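Local coordinates for protein hydrogenase 3 maturation protease (PDB 2E85) that cleaves a 32-residue peptide from the C-terminus of the precursor of HycE, the large subunit of hydrogenase 3, during maturation of that enzyme, at residues Pro58-Ile63 with Glu110-Gly115. The protein carries 1 engineered substitution. Residues are numbered along the deposited sequence; the frame is centred on the assembly and turned at random.
Sequences PTRLLI and EVIFLG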
loop_
_atom_site.group_PDB
_atom_site.type_symbol
_atom_site.label_atom_id
_atom_site.label_comp_id
_atom_site.label_asym_id
_atom_site.label_seq_id
_atom_site.Cartn_x
_atom_site.Cartn_y
_atom_site.Cartn_z
ATOM N N PRO B 58 4.354 -7.896 -16.454
ATOM C CA PRO B 58 5.773 -7.906 -16.760
ATOM C C PRO B 58 6.474 -9.133 -16.213
ATOM O O PRO B 58 5.974 -9.794 -15.289
ATOM C CB PRO B 58 6.309 -6.668 -16.053
ATOM C CG PRO B 58 5.321 -6.366 -14.998
ATOM C CD PRO B 58 4.014 -6.902 -15.421
ATOM N N THR B 59 7.618 -9.414 -16.812
ATOM C CA THR B 59 8.556 -10.421 -16.341
ATOM C C THR B 59 9.609 -9.787 -15.423
ATOM O O THR B 59 10.232 -10.466 -14.602
ATOM C CB THR B 59 9.260 -11.118 -17.540
ATOM O OG1 THR B 59 9.800 -10.122 -18.421
ATOM C CG2 THR B 59 8.251 -11.957 -18.321
ATOM N N ARG B 60 9.827 -8.489 -15.593
ATOM C CA ARG B 60 10.828 -7.780 -14.814
ATOM C C ARG B 60 10.355 -6.357 -14.580
ATOM O O ARG B 60 9.866 -5.706 -15.491
ATOM C CB ARG B 60 12.174 -7.767 -15.546
ATOM C CG ARG B 60 13.231 -6.816 -14.980
ATOM C CD ARG B 60 14.587 -7.140 -15.547
ATOM N NE ARG B 60 14.681 -6.872 -16.986
ATOM C CZ ARG B 60 15.787 -7.045 -17.706
ATOM N NH1 ARG B 60 16.902 -7.485 -17.127
ATOM N NH2 ARG B 60 15.784 -6.759 -18.995
ATOM N N LEU B 61 10.471 -5.907 -13.333
ATOM C CA LEU B 61 10.075 -4.564 -12.948
ATOM C C LEU B 61 11.273 -3.848 -12.283
ATOM O O LEU B 61 11.828 -4.354 -11.300
ATOM C CB LEU B 61 8.936 -4.622 -11.954
ATOM C CG LEU B 61 8.541 -3.257 -11.350
ATOM C CD1 LEU B 61 7.919 -2.339 -12.357
ATOM C CD2 LEU B 61 7.628 -3.470 -10.157
ATOM N N LEU B 62 11.629 -2.677 -12.819
ATOM C CA LEU B 62 12.656 -1.802 -12.252
ATOM C C LEU B 62 11.951 -0.565 -11.700
ATOM O O LEU B 62 11.178 0.072 -12.411
ATOM C CB LEU B 62 13.647 -1.357 -13.338
ATOM C CG LEU B 62 14.749 -0.368 -12.957
ATOM C CD1 LEU B 62 15.622 -0.792 -11.743
ATOM C CD2 LEU B 62 15.635 -0.063 -14.137
ATOM N N ILE B 63 12.272 -0.216 -10.465
ATOM C CA ILE B 63 11.702 0.978 -9.836
ATOM C C ILE B 63 12.848 1.912 -9.559
ATOM O O ILE B 63 13.849 1.489 -8.971
ATOM C CB ILE B 63 11.022 0.613 -8.502
ATOM C CG1 ILE B 63 9.913 -0.405 -8.752
ATOM C CG2 ILE B 63 10.459 1.855 -7.805
ATOM C CD1 ILE B 63 9.412 -1.133 -7.506
ATOM N N GLU B 110 10.997 -10.822 -11.160
ATOM C CA GLU B 110 12.182 -10.013 -10.896
ATOM C C GLU B 110 11.760 -8.563 -10.675
ATOM O O GLU B 110 11.235 -7.923 -11.589
ATOM C CB GLU B 110 13.205 -10.105 -12.004
ATOM C CG GLU B 110 14.490 -9.372 -11.677
ATOM C CD GLU B 110 15.631 -9.760 -12.600
ATOM O OE1 GLU B 110 15.335 -10.229 -13.717
ATOM O OE2 GLU B 110 16.806 -9.594 -12.202
ATOM N N VAL B 111 11.998 -8.086 -9.452
ATOM C CA VAL B 111 11.736 -6.699 -9.048
ATOM C C VAL B 111 13.025 -6.095 -8.510
ATOM O O VAL B 111 13.679 -6.672 -7.631
ATOM C CB VAL B 111 10.597 -6.633 -8.000
ATOM C CG1 VAL B 111 10.317 -5.185 -7.565
ATOM C CG2 VAL B 111 9.355 -7.284 -8.554
ATOM N N ILE B 112 13.416 -4.949 -9.064
ATOM C CA ILE B 112 14.681 -4.310 -8.706
ATOM C C ILE B 112 14.318 -2.918 -8.224
ATOM O O ILE B 112 13.651 -2.203 -8.956
ATOM C CB ILE B 112 15.602 -4.198 -9.974
ATOM C CG1 ILE B 112 15.822 -5.582 -10.601
ATOM C CG2 ILE B 112 16.996 -3.606 -9.682
ATOM C CD1 ILE B 112 16.279 -5.568 -12.061
ATOM N N PHE B 113 14.772 -2.535 -7.031
ATOM C CA PHE B 113 14.532 -1.178 -6.537
ATOM C C PHE B 113 15.840 -0.439 -6.568
ATOM O O PHE B 113 16.775 -0.812 -5.834
ATOM C CB PHE B 113 14.028 -1.180 -5.089
ATOM C CG PHE B 113 13.683 0.188 -4.616
ATOM C CD1 PHE B 113 12.407 0.681 -4.819
ATOM C CD2 PHE B 113 14.673 1.032 -4.069
ATOM C CE1 PHE B 113 12.088 1.972 -4.447
ATOM C CE2 PHE B 113 14.348 2.334 -3.680
ATOM C CZ PHE B 113 13.057 2.793 -3.877
ATOM N N LEU B 114 15.895 0.624 -7.366
ATOM C CA LEU B 114 17.070 1.464 -7.509
ATOM C C LEU B 114 16.893 2.872 -6.915
ATOM O O LEU B 114 15.981 3.620 -7.295
ATOM C CB LEU B 114 17.433 1.575 -8.984
ATOM C CG LEU B 114 18.707 2.333 -9.356
ATOM C CD1 LEU B 114 19.227 1.864 -10.701
ATOM C CD2 LEU B 114 18.532 3.863 -9.380
ATOM N N GLY B 115 17.764 3.214 -5.974
ATOM C CA GLY B 115 17.720 4.504 -5.298
ATOM C C GLY B 115 18.819 5.388 -5.846
ATOM O O GLY B 115 19.925 4.923 -6.177
#
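The starts of strands 60-66 and 111-116 run side by side in the same direction, the pieces 60-63 and 111-115 lying 11° apart, as parallel neighbours in the mixed sheet of an alpha/beta fold. Four nearly straight hydrogen bonds join them. Leu61 and Ile63 each use both N-H and C=O: Leu61 N donates to Glu110 O and Leu61 O accepts from Ile112 N, both at 2.8 Å, and Ile63 repeats the pattern with Ile112 O and Leu114 N. Leu62, set between them, turns its own backbone to Val7 and Leu9 of strand 6-11.

Leu61, Ile63, Val111 and Phe113 share the face covered by helix 97-108, where branched and aromatic side chains suit a largely buried apolar layer against the helix. Ile63 divides its two branches: CG2, anti to the backbone N, meets Phe113 CE1 obliquely at 3.7 Å, while CD1 reaches diagonally back to Val111 CG1 at 4.2 Å. An alanine here would lose both branches and would probably loosen the packing around the Phe113 ring, which lies about 4 Å from the side chain of Asp65, a calcium ligand and probable nickel ligand.

On the other face Leu62, with CG anti to the backbone N (chi1 176°), swings CD1 across to Ile112 CG2 at 3.7 Å. Arg60 and Glu110 lie alongside each other at the more open end, where long charged chains are tolerated. Their charged atoms do not touch; the guanidinium instead forms a salt bridge through NE with Asp6 and a hydrogen bond from NH1 to Trp145 O, and what Arg60 presents to Glu110 OE1 is its CD methylene, at 3.7 Å.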